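Local structure of spherulin-4 (Aspergillus clavatus, 5C5G) at residues M4-K9 with S193-L198; E185-I190 with R222-E227; N70-G75 with G144-V149. The protein is a glycoside hydrolase that binds N-acetyl-D-galactosamine and probably serves galactosaminogalactan biosynthesis, as in a related Aspergillus. One frame throughout, in Å; residues are numbered along the deposited sequence.

In the fold
From the N terminus, the lead-in 4-9 to the first barrel strand meets 193-198, the loop before strand 198-203, so contact 1 spans most of the chain. Contact 3 is nested inside that span: strand 71-78 reaches across strand 112-116 to the start of strand 148-152. Contact 2 opens later, at 185-190, and closes at 222-227, where helix 212-224 gives way to strand 227-230; it crosses contact 1 and lies in series with contact 3. Contacts 1 and 2 touch through the salt bridge of Lys9 with Asp226, and Tyr148 of contact 3 probably hydrogen-bonds Glu227 of contact 2. Contacts 1 and 2 tie the approaches to strands 9-13, 198-203 and 227-230.

Contact 1. Residues M4-K9 with S193-L198; sequences MGPKSK and SHRDQL
Arg195 reaches from its short 3-10 turn to the lead-in 4-9, where its guanidinium packs one face against Pro6 and lies beside the backbone of Lys7. Pro6 CB sits over the centre of that face, 3.5 Å from Arg195 CZ, and Pro6 CG continues the packing along NE. A proline suits this place: its rigid, exposed ring offers a compact apolar surface to a flat cation. Arg195 leaves its backbone with CG between the N and the carbonyl carbon (chi1 64°), runs straight through CD and then bends at chi3, which turns that face to the proline. Arg195 NH2 donates to Lys7 O over 3.0 Å, a bent bond (141° at the hydrogen) that comes from above the carbonyl plane. Ser8 OG lies at the guanidinium edge, 2.9 Å from Arg195 NH2, but the angle is too poor for a hydrogen bond; this hydroxyl instead pairs with Ala225 O. Arg195 NH1 also makes a salt bridge to Asp196 OD1 at 3.3 Å, weak as a hydrogen bond, and a second salt bridge to Asp226 OD1. With several N-H groups on a long chain, arginine can serve Lys7 O, Arg222 O and two aspartates at once. The contact lies where the lead-in to strand 9-13 and the loop before strand 198-203 flank the junction between helix 212-224 and strand 227-230, while Met4 rests on that helix.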
loop_
_atom_site.group_PDB
_atom_site.type_symbol
_atom_site.label_atom_id
_atom_site.label_comp_id
_atom_site.label_asym_id
_atom_site.label_seq_id
_atom_site.Cartn_x
_atom_site.Cartn_y
_atom_site.Cartn_z
HETATM N N MSE A 4 -7.200 -11.172 18.553
HETATM C CA MSE A 4 -7.003 -9.906 17.871
HETATM C C MSE A 4 -8.015 -9.629 16.773
HETATM O O MSE A 4 -7.962 -8.571 16.138
HETATM C CB MSE A 4 -5.605 -9.870 17.281
HETATM C CG MSE A 4 -4.524 -9.817 18.328
HETATM SE SE MSE A 4 -4.474 -8.154 19.308
HETATM C CE MSE A 4 -3.843 -6.970 17.885
ATOM N N GLY A 5 -8.937 -10.548 16.543
ATOM C CA GLY A 5 -9.936 -10.337 15.511
ATOM C C GLY A 5 -9.387 -10.667 14.132
ATOM O O GLY A 5 -8.367 -11.352 13.981
ATOM N N PRO A 6 -10.080 -10.203 13.090
ATOM C CA PRO A 6 -9.680 -10.579 11.732
ATOM C C PRO A 6 -8.230 -10.193 11.420
ATOM O O PRO A 6 -7.775 -9.126 11.814
ATOM C CB PRO A 6 -10.636 -9.781 10.850
ATOM C CG PRO A 6 -11.761 -9.368 11.725
ATOM C CD PRO A 6 -11.260 -9.325 13.120
ATOM N N LYS A 7 -7.527 -11.078 10.732
ATOM C CA LYS A 7 -6.191 -10.792 10.267
ATOM C C LYS A 7 -6.216 -9.728 9.174
ATOM O O LYS A 7 -7.154 -9.647 8.361
ATOM C CB LYS A 7 -5.569 -12.079 9.727
ATOM C CG LYS A 7 -4.058 -12.043 9.619
ATOM C CD LYS A 7 -3.394 -12.704 10.829
ATOM C CE LYS A 7 -1.878 -12.792 10.659
ATOM N NZ LYS A 7 -1.413 -14.026 9.947
ATOM N N SER A 8 -5.163 -8.931 9.165
ATOM C CA SER A 8 -4.933 -7.917 8.145
ATOM C C SER A 8 -3.551 -8.098 7.547
ATOM O O SER A 8 -2.638 -8.659 8.171
ATOM C CB SER A 8 -5.044 -6.523 8.739
ATOM O OG SER A 8 -6.366 -6.295 9.214
ATOM N N LYS A 9 -3.406 -7.594 6.330
ATOM C CA LYS A 9 -2.116 -7.471 5.679
ATOM C C LYS A 9 -1.386 -6.260 6.216
ATOM O O LYS A 9 -2.002 -5.238 6.513
ATOM C CB LYS A 9 -2.314 -7.306 4.183
ATOM C CG LYS A 9 -3.076 -8.452 3.541
ATOM C CD LYS A 9 -3.406 -8.169 2.085
ATOM C CE LYS A 9 -4.227 -9.291 1.450
ATOM N NZ LYS A 9 -5.474 -9.592 2.209
ATOM N N SER A 193 -19.638 -1.359 1.688
ATOM C CA SER A 193 -18.225 -1.625 1.892
ATOM C C SER A 193 -18.003 -2.797 2.833
ATOM O O SER A 193 -18.864 -3.168 3.627
ATOM C CB SER A 193 -17.529 -0.380 2.451
ATOM O OG SER A 193 -17.900 -0.145 3.802
ATOM N N HIS A 194 -16.816 -3.363 2.727
ATOM C CA HIS A 194 -16.379 -4.465 3.568
ATOM C C HIS A 194 -14.923 -4.221 3.897
ATOM O O HIS A 194 -14.188 -3.644 3.077
ATOM C CB HIS A 194 -16.530 -5.776 2.811
ATOM C CG HIS A 194 -16.288 -6.989 3.643
ATOM N ND1 HIS A 194 -15.029 -7.486 3.903
ATOM C CD2 HIS A 194 -17.157 -7.815 4.274
ATOM C CE1 HIS A 194 -15.136 -8.565 4.658
ATOM N NE2 HIS A 194 -16.416 -8.788 4.892
ATOM N N ARG A 195 -14.488 -4.662 5.067
ATOM C CA ARG A 195 -13.105 -4.463 5.480
ATOM C C ARG A 195 -12.100 -4.968 4.443
ATOM O O ARG A 195 -11.019 -4.395 4.327
ATOM C CB ARG A 195 -12.822 -5.115 6.854
ATOM C CG ARG A 195 -12.960 -6.629 6.880
ATOM C CD ARG A 195 -12.639 -7.216 8.242
ATOM N NE ARG A 195 -11.256 -6.982 8.679
ATOM C CZ ARG A 195 -10.179 -7.595 8.177
ATOM N NH1 ARG A 195 -10.300 -8.471 7.184
ATOM N NH2 ARG A 195 -8.982 -7.330 8.659
ATOM N N ASP A 196 -12.435 -6.025 3.702
ATOM C CA ASP A 196 -11.525 -6.583 2.702
ATOM C C ASP A 196 -11.197 -5.594 1.587
ATOM O O ASP A 196 -10.224 -5.780 0.877
ATOM C CB ASP A 196 -12.096 -7.866 2.093
ATOM C CG ASP A 196 -12.123 -9.031 3.065
ATOM O OD1 ASP A 196 -11.570 -8.918 4.174
ATOM O OD2 ASP A 196 -12.701 -10.083 2.697
ATOM N N GLN A 197 -12.016 -4.572 1.425
ATOM C CA GLN A 197 -11.807 -3.544 0.411
ATOM C C GLN A 197 -10.964 -2.366 0.874
ATOM O O GLN A 197 -10.688 -1.485 0.070
ATOM C CB GLN A 197 -13.161 -3.006 -0.031
ATOM C CG GLN A 197 -14.042 -4.055 -0.632
ATOM C CD GLN A 197 -15.377 -3.487 -1.002
ATOM O OE1 GLN A 197 -16.153 -3.121 -0.135
ATOM N NE2 GLN A 197 -15.631 -3.348 -2.288
ATOM N N LEU A 198 -10.619 -2.317 2.164
ATOM C CA LEU A 198 -10.164 -1.081 2.789
ATOM C C LEU A 198 -8.791 -1.189 3.412
ATOM O O LEU A 198 -8.409 -2.217 3.995
ATOM C CB LEU A 198 -11.150 -0.672 3.879
ATOM C CG LEU A 198 -12.617 -0.585 3.448
ATOM C CD1 LEU A 198 -13.480 -0.214 4.651
ATOM C CD2 LEU A 198 -12.812 0.388 2.309
#

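Contact 2. Residues E185-I190 with R222-E227; sequences ELFDTI and RQVADE
This is a buried apolar contact, centred on a CH-pi interaction, between the loop that follows helix 175-180 and the end of helix 212-224 in the outer layer of the (beta/alpha) barrel. Val224 CG2 lies over one face of the Phe187 ring, 3.8 Å from its centroid and 16° off the normal, with a slight offset toward the rim. Its nearest ring atom is Phe187 CG, at 3.7 Å from Val224 CG2, so the methyl sits near the root of the ring. Val224 CB packs equally close to Phe187 CB, and the two side chains cross at about a right angle. With CG1 of the valine anti to the carbonyl carbon (chi1 -65°), CG2 falls between the backbone N and the carbonyl carbon and meets the aromatic face, while CG1 lies near Phe187 CB. Beta-branching therefore lets one short residue touch both the ring and its stem. Farther out, Ala225 CB approaches Phe187 CE2 obliquely at 4.2 Å; its small methyl fits where the chain turns into the next strand. Within 185-190, Leu186 O receives both the amide and the hydroxyl of Thr189, the latter with Thr189 OG1 at 2.7 Å from Leu186 O, which helps hold the helical turn that presents Phe187. The phenylalanine side chain also rests on Val170 and Phe171 of strand 167-172 and on Leu198 and Ala200 of strand 198-203, and Ala225 meets Ala200 as well.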
loop_
_atom_site.group_PDB
_atom_site.type_symbol
_atom_site.label_atom_id
_atom_site.label_comp_id
_atom_site.label_asym_id
_atom_site.label_seq_id
_atom_site.Cartn_x
_atom_site.Cartn_y
_atom_site.Cartn_z
ATOM N N GLU A 185 -14.846 3.939 14.180
ATOM C CA GLU A 185 -16.202 4.387 13.891
ATOM C C GLU A 185 -16.332 5.099 12.549
ATOM O O GLU A 185 -17.379 5.039 11.909
ATOM C CB GLU A 185 -16.734 5.326 14.983
ATOM C CG GLU A 185 -17.131 4.633 16.269
ATOM C CD GLU A 185 -17.742 5.589 17.281
ATOM O OE1 GLU A 185 -18.174 6.695 16.884
ATOM O OE2 GLU A 185 -17.782 5.235 18.477
ATOM N N LEU A 186 -15.276 5.778 12.115
ATOM C CA LEU A 186 -15.324 6.472 10.834
ATOM C C LEU A 186 -15.592 5.480 9.700
ATOM O O LEU A 186 -16.281 5.786 8.725
ATOM C CB LEU A 186 -14.022 7.236 10.594
ATOM C CG LEU A 186 -13.843 7.868 9.218
ATOM C CD1 LEU A 186 -14.882 8.954 8.974
ATOM C CD2 LEU A 186 -12.428 8.419 9.095
ATOM N N PHE A 187 -15.060 4.278 9.832
ATOM C CA PHE A 187 -15.227 3.272 8.787
ATOM C C PHE A 187 -16.680 2.803 8.687
ATOM O O PHE A 187 -17.123 2.385 7.609
ATOM C CB PHE A 187 -14.288 2.089 9.034
ATOM C CG PHE A 187 -12.854 2.396 8.768
ATOM C CD1 PHE A 187 -12.148 3.257 9.584
ATOM C CD2 PHE A 187 -12.206 1.824 7.684
ATOM C CE1 PHE A 187 -10.816 3.547 9.319
ATOM C CE2 PHE A 187 -10.887 2.115 7.417
ATOM C CZ PHE A 187 -10.192 2.976 8.231
ATOM N N ASP A 188 -17.419 2.893 9.779
ATOM C CA ASP A 188 -18.818 2.484 9.795
ATOM C C ASP A 188 -19.704 3.399 8.951
ATOM O O ASP A 188 -20.831 3.033 8.617
ATOM C CB ASP A 188 -19.354 2.438 11.228
ATOM C CG ASP A 188 -18.619 1.433 12.113
ATOM O OD1 ASP A 188 -18.077 0.435 11.590
ATOM O OD2 ASP A 188 -18.596 1.655 13.346
ATOM N N THR A 189 -19.210 4.587 8.607
ATOM C CA THR A 189 -19.981 5.524 7.796
ATOM C C THR A 189 -19.968 5.189 6.312
ATOM O O THR A 189 -20.741 5.767 5.554
ATOM C CB THR A 189 -19.479 6.978 7.954
ATOM O OG1 THR A 189 -18.196 7.136 7.324
ATOM C CG2 THR A 189 -19.406 7.357 9.417
ATOM N N ILE A 190 -19.099 4.271 5.905
ATOM C CA ILE A 190 -18.901 3.992 4.495
ATOM C C ILE A 190 -19.905 2.945 4.029
ATOM O O ILE A 190 -19.838 1.801 4.460
ATOM C CB ILE A 190 -17.502 3.445 4.225
ATOM C CG1 ILE A 190 -16.438 4.344 4.860
ATOM C CG2 ILE A 190 -17.299 3.293 2.726
ATOM C CD1 ILE A 190 -15.013 3.797 4.743
ATOM N N ARG A 222 -7.780 -3.543 12.811
ATOM C CA ARG A 222 -7.978 -4.829 12.153
ATOM C C ARG A 222 -9.447 -5.130 11.926
ATOM O O ARG A 222 -9.805 -5.810 10.972
ATOM C CB ARG A 222 -7.294 -5.960 12.949
ATOM C CG ARG A 222 -5.796 -6.043 12.674
ATOM C CD ARG A 222 -5.063 -7.006 13.558
ATOM N NE ARG A 222 -5.556 -8.362 13.410
ATOM C CZ ARG A 222 -4.930 -9.425 13.888
ATOM N NH1 ARG A 222 -3.760 -9.306 14.512
ATOM N NH2 ARG A 222 -5.487 -10.613 13.760
ATOM N N GLN A 223 -10.316 -4.663 12.810
ATOM C CA GLN A 223 -11.719 -4.955 12.640
ATOM C C GLN A 223 -12.290 -4.357 11.362
ATOM O O GLN A 223 -13.220 -4.925 10.781
ATOM C CB GLN A 223 -12.506 -4.431 13.824
ATOM C CG GLN A 223 -13.951 -4.892 13.848
ATOM C CD GLN A 223 -14.683 -4.466 15.109
ATOM O OE1 GLN A 223 -14.391 -3.419 15.690
ATOM N NE2 GLN A 223 -15.635 -5.287 15.546
ATOM N N VAL A 224 -11.747 -3.221 10.948
ATOM C CA VAL A 224 -12.358 -2.417 9.893
ATOM C C VAL A 224 -11.549 -2.320 8.609
ATOM O O VAL A 224 -12.095 -1.878 7.597
ATOM C CB VAL A 224 -12.714 -0.986 10.388
ATOM C CG1 VAL A 224 -13.776 -1.053 11.452
ATOM C CG2 VAL A 224 -11.501 -0.255 10.894
ATOM N N ALA A 225 -10.278 -2.725 8.619
ATOM C CA ALA A 225 -9.424 -2.577 7.442
ATOM C C ALA A 225 -8.538 -3.798 7.268
ATOM O O ALA A 225 -7.833 -4.202 8.199
ATOM C CB ALA A 225 -8.561 -1.339 7.561
ATOM N N ASP A 226 -8.557 -4.379 6.077
ATOM C CA ASP A 226 -7.798 -5.595 5.800
ATOM C C ASP A 226 -6.343 -5.320 5.452
ATOM O O ASP A 226 -5.576 -6.268 5.338
ATOM C CB ASP A 226 -8.458 -6.365 4.664
ATOM C CG ASP A 226 -7.893 -7.756 4.474
ATOM O OD1 ASP A 226 -7.912 -8.543 5.449
ATOM O OD2 ASP A 226 -7.463 -8.075 3.336
ATOM N N GLU A 227 -5.951 -4.055 5.288
ATOM C CA GLU A 227 -4.541 -3.697 5.106
ATOM C C GLU A 227 -4.256 -2.489 5.965
ATOM O O GLU A 227 -5.067 -1.568 5.992
ATOM C CB GLU A 227 -4.182 -3.421 3.640
ATOM C CG GLU A 227 -4.824 -4.409 2.676
ATOM C CD GLU A 227 -4.057 -4.669 1.403
ATOM O OE1 GLU A 227 -2.813 -4.499 1.399
ATOM O OE2 GLU A 227 -4.700 -5.066 0.418
#

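Contact 3. Residues N70-G75 with G144-V149; sequences NVRLLG and GPDHYV
The backbones of 70-75 and 144-149 stay well apart, the nearest CA atoms being those of Leu74 and Tyr148 at 7.6 Å, with Arg72 and Asp146 at 8.5 Å, so side chains alone bridge the gap. At one end Arg72 NE donates to Asp146 OD2 across 3.2 Å, forming a salt bridge with an N-H...O angle of 147°. The nitrogen meets the carboxylate oxygen from above the carboxylate plane, and the two planar groups are turned 56° against each other, so this is a single-atom grip instead of a paired, coplanar one. Bending at chi2 (-63°) folds the arginine back over its own strand, where Arg72 NH2 donates to Val71 O at 2.9 Å, and that oxygen lies in the guanidinium plane; NH2 also reaches Glu69 O. These backbone carbonyls help fix the rotation of the guanidinium. The other carboxylate oxygen, Asp146 OD1, forms a salt bridge with Arg111; a carboxylate suits the place because each of its oxygens serves a different arginine, OD2 Arg72 and OD1 Arg111. In the TIM-barrel order, strand 112-116 lies between strands 71-78 and 148-152, so the contact joins the third and fifth strands across the one between them, near their beginnings. Deeper in, Leu74 CD2 packs 3.7 Å from Tyr148 CB and nearly as close to CD2 of the tyrosine ring, which it meets obliquely. Both leucine methyls lie alongside the tyrosine CB and CD2, and Leu74 also touches Thr39 of strand 38-42. A tyrosine combines that apolar flank with a polar end: its OH hydrogen-bonds Glu227 OE2 from strand 227-230.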
loop_
_atom_site.group_PDB
_atom_site.type_symbol
_atom_site.label_atom_id
_atom_site.label_comp_id
_atom_site.label_asym_id
_atom_site.label_seq_id
_atom_site.Cartn_x
_atom_site.Cartn_y
_atom_site.Cartn_z
ATOM N N ASN A 70 5.348 -14.253 0.748
ATOM C CA ASN A 70 4.367 -13.462 1.500
ATOM C C ASN A 70 4.449 -11.976 1.233
ATOM O O ASN A 70 3.840 -11.184 1.950
ATOM C CB ASN A 70 4.461 -13.739 3.010
ATOM C CG ASN A 70 5.835 -13.445 3.597
ATOM O OD1 ASN A 70 6.857 -13.627 2.945
ATOM N ND2 ASN A 70 5.859 -13.020 4.853
ATOM N N VAL A 71 5.168 -11.596 0.186
ATOM C CA VAL A 71 5.255 -10.210 -0.244
ATOM C C VAL A 71 4.529 -10.037 -1.565
ATOM O O VAL A 71 4.684 -10.851 -2.483
ATOM C CB VAL A 71 6.730 -9.809 -0.461
ATOM C CG1 VAL A 71 6.873 -8.467 -1.207
ATOM C CG2 VAL A 71 7.457 -9.766 0.875
ATOM N N ARG A 72 3.767 -8.962 -1.662
ATOM C CA ARG A 72 3.182 -8.536 -2.929
ATOM C C ARG A 72 3.620 -7.123 -3.207
ATOM O O ARG A 72 3.144 -6.173 -2.573
ATOM C CB ARG A 72 1.659 -8.609 -2.872
ATOM C CG ARG A 72 1.106 -10.021 -2.755
ATOM C CD ARG A 72 1.445 -10.879 -3.978
ATOM N NE ARG A 72 0.925 -12.243 -3.846
ATOM C CZ ARG A 72 1.586 -13.245 -3.277
ATOM N NH1 ARG A 72 1.026 -14.446 -3.196
ATOM N NH2 ARG A 72 2.808 -13.056 -2.792
ATOM N N LEU A 73 4.561 -6.979 -4.135
ATOM C CA LEU A 73 5.051 -5.681 -4.538
ATOM C C LEU A 73 4.074 -5.030 -5.497
ATOM O O LEU A 73 3.528 -5.671 -6.385
ATOM C CB LEU A 73 6.387 -5.800 -5.259
ATOM C CG LEU A 73 7.545 -6.271 -4.404
ATOM C CD1 LEU A 73 8.761 -6.512 -5.259
ATOM C CD2 LEU A 73 7.901 -5.292 -3.326
ATOM N N LEU A 74 3.904 -3.727 -5.323
ATOM C CA LEU A 74 3.093 -2.909 -6.224
ATOM C C LEU A 74 3.921 -1.740 -6.711
ATOM O O LEU A 74 4.685 -1.145 -5.948
ATOM C CB LEU A 74 1.867 -2.341 -5.504
ATOM C CG LEU A 74 0.950 -3.329 -4.776
ATOM C CD1 LEU A 74 -0.182 -2.565 -4.110
ATOM C CD2 LEU A 74 0.372 -4.365 -5.688
ATOM N N GLY A 75 3.718 -1.371 -7.964
ATOM C CA GLY A 75 4.349 -0.171 -8.497
ATOM C C GLY A 75 3.498 1.072 -8.263
ATOM O O GLY A 75 2.313 1.075 -8.611
ATOM N N GLY A 144 1.472 -10.094 -13.291
ATOM C CA GLY A 144 0.875 -11.284 -12.717
ATOM C C GLY A 144 1.727 -11.919 -11.639
ATOM O O GLY A 144 2.865 -11.520 -11.392
ATOM N N PRO A 145 1.177 -12.947 -10.988
ATOM C CA PRO A 145 -0.147 -13.496 -11.300
ATOM C C PRO A 145 -1.316 -12.676 -10.761
ATOM O O PRO A 145 -2.464 -12.857 -11.177
ATOM C CB PRO A 145 -0.125 -14.855 -10.598
ATOM C CG PRO A 145 0.817 -14.671 -9.473
ATOM C CD PRO A 145 1.882 -13.753 -9.979
ATOM N N ASP A 146 -1.040 -11.786 -9.817
ATOM C CA ASP A 146 -2.117 -11.154 -9.067
ATOM C C ASP A 146 -2.809 -10.002 -9.787
ATOM O O ASP A 146 -4.006 -9.810 -9.645
ATOM C CB ASP A 146 -1.587 -10.648 -7.730
ATOM C CG ASP A 146 -0.847 -11.721 -6.964
ATOM O OD1 ASP A 146 0.299 -12.027 -7.332
ATOM O OD2 ASP A 146 -1.419 -12.268 -6.001
ATOM N N HIS A 147 -2.044 -9.206 -10.514
ATOM C CA HIS A 147 -2.575 -8.009 -11.160
ATOM C C HIS A 147 -3.385 -7.175 -10.171
ATOM O O HIS A 147 -4.492 -6.724 -10.454
ATOM C CB HIS A 147 -3.445 -8.383 -12.358
ATOM C CG HIS A 147 -2.715 -9.131 -13.434
ATOM N ND1 HIS A 147 -2.164 -8.505 -14.530
ATOM C CD2 HIS A 147 -2.443 -10.450 -13.579
ATOM C CE1 HIS A 147 -1.586 -9.404 -15.309
ATOM N NE2 HIS A 147 -1.745 -10.594 -14.759
ATOM N N TYR A 148 -2.805 -6.958 -9.004
ATOM C CA TYR A 148 -3.482 -6.264 -7.912
ATOM C C TYR A 148 -3.644 -4.784 -8.233
ATOM O O TYR A 148 -2.783 -4.177 -8.875
ATOM C CB TYR A 148 -2.610 -6.406 -6.676
ATOM C CG TYR A 148 -3.251 -6.489 -5.317
ATOM C CD1 TYR A 148 -4.041 -7.575 -4.956
ATOM C CD2 TYR A 148 -2.979 -5.524 -4.352
ATOM C CE1 TYR A 148 -4.589 -7.660 -3.685
ATOM C CE2 TYR A 148 -3.513 -5.605 -3.077
ATOM C CZ TYR A 148 -4.315 -6.670 -2.750
ATOM O OH TYR A 148 -4.840 -6.743 -1.480
ATOM N N VAL A 149 -4.737 -4.196 -7.766
ATOM C CA VAL A 149 -5.006 -2.773 -7.922
ATOM C C VAL A 149 -5.337 -2.174 -6.566
ATOM O O VAL A 149 -6.269 -2.622 -5.887
ATOM C CB VAL A 149 -6.197 -2.534 -8.859
ATOM C CG1 VAL A 149 -6.584 -1.053 -8.892
ATOM C CG2 VAL A 149 -5.862 -3.006 -10.263
#